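Local coordinates for protein probable glutathione S-transferase (Pseudomonas aeruginosa, PDB 6JWK) that probably isomerises maleylpyruvate to fumarylpyruvate in a glutathione-dependent reaction, as a zeta-class member of the glutathione S-transferase superfamily, at residues E137-A142 with V168-N173; R148-A153 with Y184-E189; L55-G60 with I70-A75; L82-P87 with A91-L96; I17-K22 with Y26-V31. All blocks are in the same frame, centred on the assembly; numbering follows the deposited sequence.

Contact 1 of 5, residues E137-A142 with V168-N173; sequences EGLAAA and VPQLAN
The flat carboxamide of Gln170 stands back from Leu139, its carbon CD 5.3 Å from CD2 of the leucine, and the touch is made by the aliphatic stem: CG of Gln170 lies 4.3 Å from the same CD2 of Leu139. The other flat group here, the Tyr184 ring, packs directly on Leu139. The setting is the all-helical C-terminal domain of the glutathione S-transferase fold, where helix 124-149 packs beside helix 162-176, and the contact is a compact example of how a single leucine can join two helices. With chi1 -69° and chi2 -168°, both methyl branches of Leu139 point toward helix 162-176. One branch takes Gln170 and the other takes Leu171, with the two leucine side chains crossing obliquely. In Gln170 the chain leaves the backbone extended and then bends at CG (chi2 61°), carrying the amide off to the side of the leucine. Backbone approach is moderate, 8.9 Å from CA of Leu139 to CA of Leu171. Further apolar cover buries Leu139 under Ile104, Leu181 and Leu187, while Leu171 also touches Glu191 of helix 185-195. On another side of helix 162-176, Pro169, at a kink, packs on Tyr13, Arg14 and Ile17 of the N-terminal domain. The leucines themselves meet methyl to methyl, CD1 of Leu139 lying 3.9 Å from CD2 of Leu171.

Contact 2 of 5, residues R148-A153 with Y184-E189; sequences RHRRGA and YPALLE
Arg150 and the helix beginning at Pro185 meet through one water molecule, an example of a surface contact bridged by solvent. The water accepts from NH1 of Arg150 at 2.8 Å, lying at the guanidinium edge and in its plane. It donates in turn to Ala186 O at 2.7 Å and to OE1 of Glu189, also at 2.7 Å. Direct approach is looser: NH1 of Arg150 stays 4.3 Å from OE1 of Glu189, beyond a salt bridge, and 4.4 Å from the methyl CB of Ala186. Behind this first shell, the loop after helix 124-149 fixes the guanidinium. NE donates to Gly152 O at 2.9 Å, nearly in line with that carbonyl, and NH2 donates to Ala153 O at 2.9 Å from above the carbonyl plane. Ala153 O also accepts from NH1 of Arg193. On the other segment, the carboxylate of Glu143 receives the backbone N-H groups of Ala186 and Leu187, securing the start of helix 185-195. Arg150 and Arg193 bring like charges close together; the carboxylate of Glu189, in a long, weak ion pair with Arg193, would be expected to offset part of this, while the water relays hydrogen bonds between the segments.

Contact 3 of 5, residues L55-G60 with I70-A75; sequences LVDADG and IDYLDA
The main-chain O of Asp57 accepts the N-H of Gly60 at 2.9 Å, and OD1 of the same aspartate accepts from the backbone N of Arg61; its OD2 stays 4.5 Å from OH of Tyr72. The Gly60 bond closes a type I beta turn from Asp57 to Gly60, which joins strand 54-56 to the antiparallel strand 62-63. Between segments 55-60 and 70-75 the binding is chiefly apolar. CD2 of Leu55 lies 3.9 Å from CD2 of Tyr72, arriving at the edge of the phenol ring and near its plane, and the two side chains cross at about a right angle. With CG of Tyr72 anti to the backbone N (chi1 -173°), the ring reaches out from helix 66-76 toward the strand. Phe63 stacks against this ring, so the tyrosine is bounded by a leucine at its rim and by an aromatic neighbour. The same helix faces the second subunit: Asp71 forms a salt bridge with Arg90 of that subunit, whose Ala91 packs on Tyr72. Farther along, OD1 of Asp74 makes a salt bridge to NZ of Lys22. A helix laid against the hairpin that precedes it is the beta-beta-alpha half of the thioredoxin-like domain found at the N terminus of glutathione S-transferases.

Contact 4 of 5, residues L82-P87 with A91-L96; sequences LIPLDP and AQALEL
The ring of Pro84 and the backbone carbonyl of Pro87 carry the contact between the 82-87 loop and helix 87-103, a worked case of a linker docking on the helix it leads into. The loop begins under outside control: the carboxylate of Asp74 takes the backbone N-H of Leu82 with OD1 and that of Ile83 with OD2. Ile83 then packs on Ile162 of helix 162-176 and also covers part of helix 87-103 without a close approach. Pro84 turns the CG-CD edge of its ring to Ala93, its CD 4.0 Å and its CG 4.1 Å from CB of that alanine. The carbonyls of Pro84 and Leu85 both accept from NH2 of Arg90, which draws this bend of the loop toward the helix. Asp86 is the N-cap: with CG anti to the backbone N (chi1 180°), its OD2 receives the N-H of His89. Pro87 opens the helix, its O accepting from N of Ala91 at 2.9 Å with an N-H...O angle of 160°. CB of Ala91 stands 3.6 Å from that same oxygen of Pro87. In the dimer, Ala75 of the second subunit packs on Pro87, and Phe63 of that subunit on Ala91. Proline, having no N-H to donate, suits the first helical turn, where no preceding carbonyl is available, while the Asp86 carboxylate would be expected to interact favourably with the positive end of the helix dipole.

Contact 5 of 5, residues I17-K22 with Y26-V31; sequences IALALK and YQVVPV
Leu19 meets Gln27 and Val28 where helix 10-22 packs on the sheet, against the edge strand 28-30 and its neighbour 2-5, within the beta-alpha-beta unit that these three elements form. It illustrates how one crossover helix is packed against the strand that follows it. The apolar part joins CD1 of Leu19 to CG2 of Val28 at 4.1 Å, the two side chains running at a slant to each other. CG2, the branch beside the valine's backbone N, is the one that meets Leu19. Further hydrophobic cover for Leu19 comes from Leu3 of strand 2-5 and from Leu73 of helix 66-76. Backbone bonds hold the strand side: Gln27 and Val29 both pair with Leu3, and Val29 also with Ser5, setting strand 28-30 parallel to strand 2-5. On the helix side, NZ of Lys22, also in the salt bridge to Asp74, donates to the carbonyls of Gln77 and Pro80, fastening it to the chain beyond helix 66-76. The mixed polar-apolar part is a van der Waals touch: Gln27, extended beyond CG, crosses Leu19 at about a right angle and brings OE1 to 3.9 Å from the methyl CD2 of Leu19.

From the N terminus, contact 5 comes first, closing the short loop between helix 10-22 and strand 28-30. Contact 3 follows in series, tying strand 54-56 to helix 66-76 on the same sheet, and the two touch through the Lys22-Asp74 salt bridge and leucine packing. Contact 4 then closes the linker onto helix 87-103, with Leu82 reaching back to helix 10-22. Contacts 3 and 4 both border the second subunit. In the C-terminal domain, contacts 1 and 2 cross: their segments alternate along helix 124-149 and the two helices that follow. Contact 1 meets contact 4 within the C-terminal domain, at Ala142 and Leu96, and contact 5 across the domain interface, at Pro169 and Ile17.

Contact 1 of 5, residues E137-A142 with V168-N173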
# COMPACT_ATOMS: atom_id res chain seq x y z
N GLU B 137 -3.97 2.82 -16.50
CA GLU B 137 -4.36 3.88 -15.54
C GLU B 137 -3.19 4.17 -14.60
O GLU B 137 -2.87 5.35 -14.41
CB GLU B 137 -5.56 3.44 -14.68
CG GLU B 137 -6.78 3.07 -15.47
CD GLU B 137 -7.61 4.26 -15.88
OE1 GLU B 137 -8.01 5.01 -14.99
OE2 GLU B 137 -7.78 4.46 -17.08
N GLY B 138 -2.61 3.13 -13.99
CA GLY B 138 -1.56 3.31 -12.96
C GLY B 138 -0.24 3.81 -13.56
O GLY B 138 0.37 4.69 -12.97
N LEU B 139 0.22 3.22 -14.65
CA LEU B 139 1.56 3.56 -15.20
C LEU B 139 1.51 4.95 -15.85
O LEU B 139 2.53 5.63 -15.80
CB LEU B 139 2.03 2.49 -16.18
CG LEU B 139 2.38 1.13 -15.58
CD1 LEU B 139 3.10 0.29 -16.60
CD2 LEU B 139 3.18 1.24 -14.31
N ALA B 140 0.37 5.42 -16.39
CA ALA B 140 0.30 6.80 -16.90
C ALA B 140 0.57 7.78 -15.75
O ALA B 140 1.28 8.78 -15.95
CB ALA B 140 -1.05 7.06 -17.53
N ALA B 141 0.01 7.50 -14.57
CA ALA B 141 0.19 8.38 -13.39
C ALA B 141 1.63 8.23 -12.91
O ALA B 141 2.22 9.25 -12.56
CB ALA B 141 -0.84 8.03 -12.30
N ALA B 142 2.20 7.03 -12.95
CA ALA B 142 3.58 6.74 -12.47
C ALA B 142 4.60 7.49 -13.34
O ALA B 142 5.50 8.10 -12.81
CB ALA B 142 3.85 5.24 -12.49
N VAL B 168 10.20 -2.04 -10.87
CA VAL B 168 10.84 -3.06 -11.73
C VAL B 168 9.96 -4.31 -11.74
O VAL B 168 9.70 -4.84 -12.80
CB VAL B 168 12.30 -3.32 -11.31
CG1 VAL B 168 12.84 -4.65 -11.79
CG2 VAL B 168 13.15 -2.15 -11.79
N PRO B 169 9.46 -4.81 -10.59
CA PRO B 169 8.58 -5.96 -10.66
C PRO B 169 7.27 -5.69 -11.42
O PRO B 169 6.80 -6.53 -12.22
CB PRO B 169 8.39 -6.31 -9.17
CG PRO B 169 9.64 -5.80 -8.50
CD PRO B 169 9.84 -4.45 -9.20
N GLN B 170 6.71 -4.50 -11.25
CA GLN B 170 5.44 -4.13 -11.90
C GLN B 170 5.63 -4.06 -13.45
O GLN B 170 4.72 -4.51 -14.20
CB GLN B 170 4.95 -2.79 -11.34
CG GLN B 170 3.65 -2.31 -11.98
CD GLN B 170 2.59 -3.33 -11.68
OE1 GLN B 170 2.23 -4.14 -12.54
NE2 GLN B 170 2.13 -3.33 -10.44
N LEU B 171 6.73 -3.49 -13.93
CA LEU B 171 6.99 -3.44 -15.42
C LEU B 171 7.22 -4.85 -15.97
O LEU B 171 6.64 -5.19 -17.01
CB LEU B 171 8.16 -2.49 -15.71
CG LEU B 171 7.87 -1.02 -15.45
CD1 LEU B 171 9.17 -0.22 -15.46
CD2 LEU B 171 6.88 -0.50 -16.48
N ALA B 172 7.97 -5.71 -15.27
CA ALA B 172 8.21 -7.09 -15.75
C ALA B 172 6.84 -7.78 -15.92
O ALA B 172 6.60 -8.37 -16.96
CB ALA B 172 9.11 -7.85 -14.82
N ASN B 173 5.96 -7.59 -14.96
CA ASN B 173 4.61 -8.21 -14.93
C ASN B 173 3.79 -7.68 -16.09
O ASN B 173 3.14 -8.52 -16.78
CB ASN B 173 3.85 -7.90 -13.65
CG ASN B 173 4.11 -8.85 -12.53
OD1 ASN B 173 4.69 -9.92 -12.75
ND2 ASN B 173 3.68 -8.46 -11.33

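Contact 2 of 5, residues R148-A153 with Y184-E189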
# COMPACT_ATOMS: atom_id res chain seq x y z
N ARG B 148 7.94 14.46 -12.88
CA ARG B 148 7.77 15.70 -12.08
C ARG B 148 8.55 15.69 -10.78
O ARG B 148 8.90 16.76 -10.33
CB ARG B 148 6.29 15.96 -11.77
CG ARG B 148 5.53 16.11 -13.08
CD ARG B 148 4.34 16.99 -13.02
NE ARG B 148 3.86 17.20 -14.37
CZ ARG B 148 2.77 17.89 -14.65
NH1 ARG B 148 2.11 18.48 -13.68
NH2 ARG B 148 2.40 18.05 -15.91
N HIS B 149 8.84 14.54 -10.18
CA HIS B 149 9.36 14.57 -8.79
C HIS B 149 10.72 13.89 -8.62
O HIS B 149 11.23 13.93 -7.50
CB HIS B 149 8.31 13.97 -7.83
CG HIS B 149 7.03 14.74 -7.81
ND1 HIS B 149 5.80 14.12 -7.62
CD2 HIS B 149 6.78 16.06 -7.95
CE1 HIS B 149 4.84 15.05 -7.68
NE2 HIS B 149 5.41 16.24 -7.92
N ARG B 150 11.21 13.17 -9.62
CA ARG B 150 12.49 12.45 -9.46
C ARG B 150 13.60 13.40 -9.01
O ARG B 150 13.57 14.60 -9.36
CB ARG B 150 12.93 11.74 -10.74
CG ARG B 150 13.47 12.68 -11.82
CD ARG B 150 13.49 11.98 -13.14
NE ARG B 150 14.30 10.76 -13.11
CZ ARG B 150 14.27 9.82 -14.05
NH1 ARG B 150 13.47 9.90 -15.09
NH2 ARG B 150 15.04 8.78 -13.94
N ARG B 151 14.56 12.91 -8.25
CA ARG B 151 15.68 13.74 -7.78
C ARG B 151 16.92 13.51 -8.64
O ARG B 151 17.85 14.30 -8.53
CB ARG B 151 15.94 13.48 -6.30
CG ARG B 151 14.75 13.84 -5.42
CD ARG B 151 14.65 15.36 -5.28
NE ARG B 151 13.29 15.83 -5.12
CZ ARG B 151 12.96 17.11 -5.04
NH1 ARG B 151 13.92 18.02 -5.11
NH2 ARG B 151 11.67 17.46 -4.92
N GLY B 152 16.97 12.44 -9.43
CA GLY B 152 18.20 12.02 -10.12
C GLY B 152 17.95 10.93 -11.15
O GLY B 152 16.82 10.85 -11.69
N ALA B 153 19.03 10.22 -11.47
CA ALA B 153 19.07 9.10 -12.43
C ALA B 153 18.03 8.11 -11.95
O ALA B 153 17.35 7.53 -12.78
CB ALA B 153 20.44 8.46 -12.47
N TYR B 184 5.15 4.81 -21.76
CA TYR B 184 5.92 5.12 -20.52
C TYR B 184 7.43 5.13 -20.79
O TYR B 184 8.21 4.37 -20.16
CB TYR B 184 5.47 4.16 -19.41
CG TYR B 184 4.01 3.78 -19.49
CD1 TYR B 184 3.00 4.71 -19.27
CD2 TYR B 184 3.64 2.51 -19.94
CE1 TYR B 184 1.65 4.38 -19.45
CE2 TYR B 184 2.31 2.16 -20.09
CZ TYR B 184 1.31 3.09 -19.83
OH TYR B 184 0.02 2.72 -20.07
N PRO B 185 7.95 6.04 -21.66
CA PRO B 185 9.39 6.01 -21.97
C PRO B 185 10.28 6.30 -20.75
O PRO B 185 11.32 5.65 -20.60
CB PRO B 185 9.55 7.04 -23.12
CG PRO B 185 8.37 8.00 -22.89
CD PRO B 185 7.23 7.11 -22.39
N ALA B 186 9.88 7.19 -19.85
CA ALA B 186 10.71 7.47 -18.66
C ALA B 186 10.70 6.20 -17.78
O ALA B 186 11.77 5.86 -17.21
CB ALA B 186 10.28 8.74 -17.92
N LEU B 187 9.57 5.51 -17.65
CA LEU B 187 9.54 4.27 -16.80
C LEU B 187 10.48 3.22 -17.43
O LEU B 187 11.30 2.62 -16.68
CB LEU B 187 8.12 3.71 -16.64
CG LEU B 187 7.08 4.56 -15.90
CD1 LEU B 187 5.79 3.75 -15.73
CD2 LEU B 187 7.57 5.08 -14.55
N LEU B 188 10.41 3.04 -18.75
CA LEU B 188 11.28 2.08 -19.47
C LEU B 188 12.75 2.46 -19.27
O LEU B 188 13.57 1.59 -18.96
CB LEU B 188 10.90 1.96 -20.95
CG LEU B 188 9.52 1.39 -21.19
CD1 LEU B 188 9.15 1.44 -22.67
CD2 LEU B 188 9.42 -0.03 -20.65
N GLU B 189 13.09 3.72 -19.33
CA GLU B 189 14.49 4.15 -19.19
C GLU B 189 14.94 3.85 -17.75
O GLU B 189 16.09 3.36 -17.56
CB GLU B 189 14.60 5.62 -19.57
CG GLU B 189 15.96 6.21 -19.27
CD GLU B 189 15.99 7.70 -19.49
OE1 GLU B 189 15.30 8.45 -18.72
OE2 GLU B 189 16.64 8.11 -20.45
O HOH W 1 13.77 7.64 -16.71

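Contact 3 of 5, residues L55-G60 with I70-A75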
# COMPACT_ATOMS: atom_id res chain seq x y z
N LEU B 55 10.09 -12.00 5.87
CA LEU B 55 11.41 -11.79 6.48
C LEU B 55 11.38 -12.42 7.87
O LEU B 55 10.38 -12.19 8.57
CB LEU B 55 11.71 -10.30 6.56
CG LEU B 55 13.09 -9.99 7.13
CD1 LEU B 55 14.14 -10.22 6.07
CD2 LEU B 55 13.15 -8.58 7.68
N VAL B 56 12.38 -13.23 8.22
CA VAL B 56 12.44 -13.91 9.55
C VAL B 56 13.76 -13.50 10.21
O VAL B 56 14.80 -13.83 9.63
CB VAL B 56 12.30 -15.44 9.41
CG1 VAL B 56 12.46 -16.17 10.75
CG2 VAL B 56 10.99 -15.85 8.77
N ASP B 57 13.71 -12.75 11.33
CA ASP B 57 14.93 -12.18 11.98
C ASP B 57 15.64 -13.20 12.88
O ASP B 57 15.14 -14.34 13.02
CB ASP B 57 14.64 -10.94 12.82
CG ASP B 57 13.89 -11.17 14.12
OD1 ASP B 57 13.71 -12.36 14.54
OD2 ASP B 57 13.46 -10.17 14.70
N ALA B 58 16.77 -12.77 13.45
CA ALA B 58 17.58 -13.49 14.47
C ALA B 58 16.68 -14.32 15.39
O ALA B 58 16.81 -15.56 15.41
CB ALA B 58 18.38 -12.47 15.24
N ASP B 59 15.75 -13.68 16.10
CA ASP B 59 14.92 -14.32 17.16
C ASP B 59 13.63 -14.94 16.59
O ASP B 59 12.73 -15.21 17.39
CB ASP B 59 14.58 -13.31 18.26
CG ASP B 59 14.46 -13.91 19.66
OD1 ASP B 59 14.90 -15.06 19.85
OD2 ASP B 59 13.92 -13.21 20.54
N GLY B 60 13.51 -15.14 15.27
CA GLY B 60 12.35 -15.83 14.66
C GLY B 60 11.11 -14.96 14.47
O GLY B 60 10.07 -15.53 14.06
N ILE B 70 10.78 -3.37 3.61
CA ILE B 70 11.81 -2.46 3.02
C ILE B 70 12.13 -1.37 4.05
O ILE B 70 13.35 -1.03 4.25
CB ILE B 70 11.33 -1.93 1.68
CG1 ILE B 70 11.43 -3.06 0.67
CG2 ILE B 70 12.11 -0.70 1.25
CD1 ILE B 70 10.79 -2.70 -0.65
N ASP B 71 11.11 -0.77 4.64
CA ASP B 71 11.29 0.27 5.69
C ASP B 71 12.12 -0.28 6.87
O ASP B 71 13.03 0.40 7.31
CB ASP B 71 9.93 0.73 6.24
CG ASP B 71 10.08 1.87 7.22
OD1 ASP B 71 10.31 2.97 6.75
OD2 ASP B 71 9.99 1.64 8.45
N TYR B 72 11.85 -1.49 7.33
CA TYR B 72 12.59 -2.13 8.44
C TYR B 72 14.07 -2.35 8.08
O TYR B 72 14.97 -2.15 8.95
CB TYR B 72 11.91 -3.46 8.79
CG TYR B 72 12.48 -4.11 10.02
CD1 TYR B 72 12.47 -3.45 11.24
CD2 TYR B 72 13.08 -5.35 9.95
CE1 TYR B 72 13.00 -4.04 12.38
CE2 TYR B 72 13.60 -5.96 11.08
CZ TYR B 72 13.56 -5.31 12.30
OH TYR B 72 14.08 -5.92 13.40
N LEU B 73 14.37 -2.71 6.84
CA LEU B 73 15.77 -2.91 6.39
C LEU B 73 16.57 -1.61 6.55
O LEU B 73 17.80 -1.72 6.78
CB LEU B 73 15.80 -3.37 4.93
CG LEU B 73 15.27 -4.77 4.68
CD1 LEU B 73 15.37 -5.11 3.20
CD2 LEU B 73 16.01 -5.78 5.55
N ASP B 74 15.94 -0.45 6.44
CA ASP B 74 16.66 0.83 6.69
C ASP B 74 17.02 0.99 8.18
O ASP B 74 17.99 1.69 8.46
CB ASP B 74 15.89 2.05 6.22
CG ASP B 74 16.05 2.41 4.75
OD1 ASP B 74 16.85 1.77 4.04
OD2 ASP B 74 15.32 3.31 4.31
N ALA B 75 16.34 0.32 9.11
CA ALA B 75 16.74 0.27 10.54
C ALA B 75 17.87 -0.74 10.73
O ALA B 75 18.82 -0.42 11.43
CB ALA B 75 15.57 -0.09 11.40

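Contact 4 of 5, residues L82-P87 with A91-L96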
# COMPACT_ATOMS: atom_id res chain seq x y z
N LEU B 82 17.00 3.06 1.56
CA LEU B 82 15.99 2.73 0.50
C LEU B 82 14.86 3.75 0.54
O LEU B 82 14.11 3.87 -0.44
CB LEU B 82 15.47 1.30 0.69
CG LEU B 82 16.54 0.22 0.56
CD1 LEU B 82 15.97 -1.14 0.85
CD2 LEU B 82 17.20 0.22 -0.80
N ILE B 83 14.69 4.44 1.67
CA ILE B 83 13.62 5.47 1.87
C ILE B 83 14.28 6.76 2.28
O ILE B 83 14.99 6.80 3.27
CB ILE B 83 12.57 5.02 2.92
CG1 ILE B 83 11.94 3.68 2.52
CG2 ILE B 83 11.51 6.10 3.09
CD1 ILE B 83 11.02 3.10 3.55
N PRO B 84 14.02 7.88 1.58
CA PRO B 84 14.72 9.13 1.87
C PRO B 84 14.49 9.65 3.29
O PRO B 84 13.43 9.44 3.86
CB PRO B 84 14.08 10.12 0.90
CG PRO B 84 13.56 9.24 -0.20
CD PRO B 84 13.02 8.04 0.53
N LEU B 85 15.49 10.37 3.81
CA LEU B 85 15.43 11.01 5.14
C LEU B 85 14.66 12.33 5.03
O LEU B 85 13.86 12.63 5.92
CB LEU B 85 16.86 11.27 5.62
CG LEU B 85 17.48 10.12 6.40
CD1 LEU B 85 18.85 10.53 6.95
CD2 LEU B 85 16.55 9.68 7.51
N ASP B 86 14.90 13.10 3.97
CA ASP B 86 14.20 14.39 3.77
C ASP B 86 12.68 14.14 3.65
O ASP B 86 12.26 13.31 2.83
CB ASP B 86 14.70 15.08 2.52
CG ASP B 86 13.99 16.40 2.28
OD1 ASP B 86 14.56 17.41 2.65
OD2 ASP B 86 12.91 16.42 1.67
N PRO B 87 11.84 14.89 4.39
CA PRO B 87 10.40 14.62 4.49
C PRO B 87 9.62 14.79 3.20
O PRO B 87 8.82 13.94 2.85
CB PRO B 87 9.87 15.67 5.48
CG PRO B 87 11.07 16.00 6.32
CD PRO B 87 12.25 15.91 5.39
N ALA B 91 7.92 11.77 1.08
CA ALA B 91 6.49 11.81 0.71
C ALA B 91 6.35 11.53 -0.79
O ALA B 91 5.48 10.76 -1.17
CB ALA B 91 5.84 13.12 1.09
N GLN B 92 7.25 12.10 -1.61
CA GLN B 92 7.22 11.91 -3.08
C GLN B 92 7.58 10.47 -3.44
O GLN B 92 6.94 9.91 -4.32
CB GLN B 92 8.17 12.96 -3.68
CG GLN B 92 7.53 14.34 -3.65
CD GLN B 92 8.44 15.42 -4.20
OE1 GLN B 92 9.67 15.32 -4.16
NE2 GLN B 92 7.82 16.52 -4.61
N ALA B 93 8.60 9.89 -2.83
CA ALA B 93 9.01 8.49 -3.11
C ALA B 93 7.88 7.55 -2.66
O ALA B 93 7.48 6.66 -3.44
CB ALA B 93 10.32 8.25 -2.42
N LEU B 94 7.30 7.77 -1.46
CA LEU B 94 6.19 6.90 -0.98
C LEU B 94 4.95 7.07 -1.84
O LEU B 94 4.27 6.07 -2.07
CB LEU B 94 5.88 7.17 0.50
CG LEU B 94 7.03 6.85 1.45
CD1 LEU B 94 6.70 7.31 2.89
CD2 LEU B 94 7.33 5.37 1.41
N GLU B 95 4.74 8.25 -2.42
CA GLU B 95 3.55 8.48 -3.29
C GLU B 95 3.66 7.54 -4.49
O GLU B 95 2.63 6.92 -4.89
CB GLU B 95 3.34 9.95 -3.68
CG GLU B 95 2.24 10.11 -4.75
CD GLU B 95 1.21 11.24 -4.71
OE1 GLU B 95 1.65 12.37 -4.77
OE2 GLU B 95 -0.08 10.97 -4.77
N LEU B 96 4.84 7.50 -5.13
CA LEU B 96 5.02 6.66 -6.34
C LEU B 96 5.03 5.18 -5.94
O LEU B 96 4.41 4.39 -6.64
CB LEU B 96 6.30 7.09 -7.05
CG LEU B 96 6.60 6.36 -8.35
CD1 LEU B 96 5.41 6.31 -9.27
CD2 LEU B 96 7.76 7.06 -9.03

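Contact 5 of 5, residues I17-K22 with Y26-V31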
# COMPACT_ATOMS: atom_id res chain seq x y z
N ILE B 17 15.20 -7.25 -4.34
CA ILE B 17 15.97 -6.06 -4.83
C ILE B 17 16.48 -5.28 -3.62
O ILE B 17 17.68 -4.88 -3.59
CB ILE B 17 15.07 -5.20 -5.72
CG1 ILE B 17 14.65 -5.95 -6.99
CG2 ILE B 17 15.71 -3.86 -6.05
CD1 ILE B 17 13.51 -5.25 -7.74
N ALA B 18 15.62 -5.05 -2.63
CA ALA B 18 16.03 -4.27 -1.43
C ALA B 18 17.24 -4.94 -0.78
O ALA B 18 18.26 -4.25 -0.42
CB ALA B 18 14.88 -4.17 -0.45
N LEU B 19 17.14 -6.25 -0.52
CA LEU B 19 18.29 -6.97 0.09
C LEU B 19 19.55 -6.83 -0.79
O LEU B 19 20.64 -6.66 -0.23
CB LEU B 19 17.91 -8.44 0.34
CG LEU B 19 16.85 -8.62 1.43
CD1 LEU B 19 16.29 -10.05 1.42
CD2 LEU B 19 17.42 -8.29 2.81
N ALA B 20 19.43 -6.98 -2.10
CA ALA B 20 20.57 -6.91 -3.04
C ALA B 20 21.17 -5.51 -2.95
O ALA B 20 22.39 -5.44 -2.79
CB ALA B 20 20.18 -7.29 -4.45
N LEU B 21 20.36 -4.45 -2.91
CA LEU B 21 20.90 -3.07 -2.79
C LEU B 21 21.67 -2.89 -1.47
O LEU B 21 22.66 -2.14 -1.44
CB LEU B 21 19.76 -2.06 -2.93
CG LEU B 21 19.16 -1.97 -4.33
CD1 LEU B 21 17.90 -1.11 -4.30
CD2 LEU B 21 20.20 -1.39 -5.30
N LYS B 22 21.24 -3.57 -0.40
CA LYS B 22 21.91 -3.47 0.91
C LYS B 22 23.18 -4.33 0.92
O LYS B 22 23.98 -4.10 1.80
CB LYS B 22 20.98 -3.97 2.03
CG LYS B 22 19.76 -3.09 2.28
CD LYS B 22 20.09 -1.78 2.92
CE LYS B 22 18.89 -1.08 3.53
NZ LYS B 22 19.20 0.36 3.76
N TYR B 26 22.49 -12.94 0.49
CA TYR B 26 22.72 -14.29 1.12
C TYR B 26 21.51 -14.68 2.01
O TYR B 26 21.19 -15.86 2.16
CB TYR B 26 24.02 -14.33 1.93
CG TYR B 26 24.14 -13.31 3.03
CD1 TYR B 26 24.71 -12.06 2.79
CD2 TYR B 26 23.67 -13.56 4.32
CE1 TYR B 26 24.81 -11.11 3.79
CE2 TYR B 26 23.75 -12.61 5.33
CZ TYR B 26 24.33 -11.38 5.06
OH TYR B 26 24.44 -10.43 6.04
N GLN B 27 20.79 -13.71 2.57
CA GLN B 27 19.59 -13.98 3.40
C GLN B 27 18.43 -14.67 2.62
O GLN B 27 17.53 -15.27 3.28
CB GLN B 27 19.21 -12.65 4.07
CG GLN B 27 20.33 -12.09 4.94
CD GLN B 27 19.91 -10.99 5.90
OE1 GLN B 27 18.84 -10.36 5.79
NE2 GLN B 27 20.78 -10.74 6.87
N VAL B 28 18.36 -14.61 1.28
CA VAL B 28 17.19 -15.16 0.50
C VAL B 28 17.13 -16.70 0.62
O VAL B 28 18.18 -17.26 0.62
CB VAL B 28 17.18 -14.72 -0.99
CG1 VAL B 28 16.06 -15.42 -1.75
CG2 VAL B 28 17.12 -13.20 -1.12
N VAL B 29 15.92 -17.28 0.68
CA VAL B 29 15.57 -18.72 0.90
C VAL B 29 14.34 -19.07 0.07
O VAL B 29 13.24 -18.70 0.44
CB VAL B 29 15.27 -19.01 2.38
CG1 VAL B 29 14.78 -20.44 2.58
CG2 VAL B 29 16.43 -18.67 3.31
N PRO B 30 14.47 -19.79 -1.07
CA PRO B 30 13.33 -20.26 -1.86
C PRO B 30 12.17 -21.11 -1.28
O PRO B 30 12.40 -21.85 -0.37
CB PRO B 30 13.97 -21.19 -2.90
CG PRO B 30 15.45 -21.24 -2.56
CD PRO B 30 15.75 -19.99 -1.78
N VAL B 31 11.01 -21.05 -1.94
CA VAL B 31 9.73 -21.78 -1.68
C VAL B 31 9.38 -21.61 -0.20
O VAL B 31 8.85 -20.53 0.11
CB VAL B 31 9.77 -23.26 -2.12
CG1 VAL B 31 8.63 -24.10 -1.56
CG2 VAL B 31 9.79 -23.38 -3.64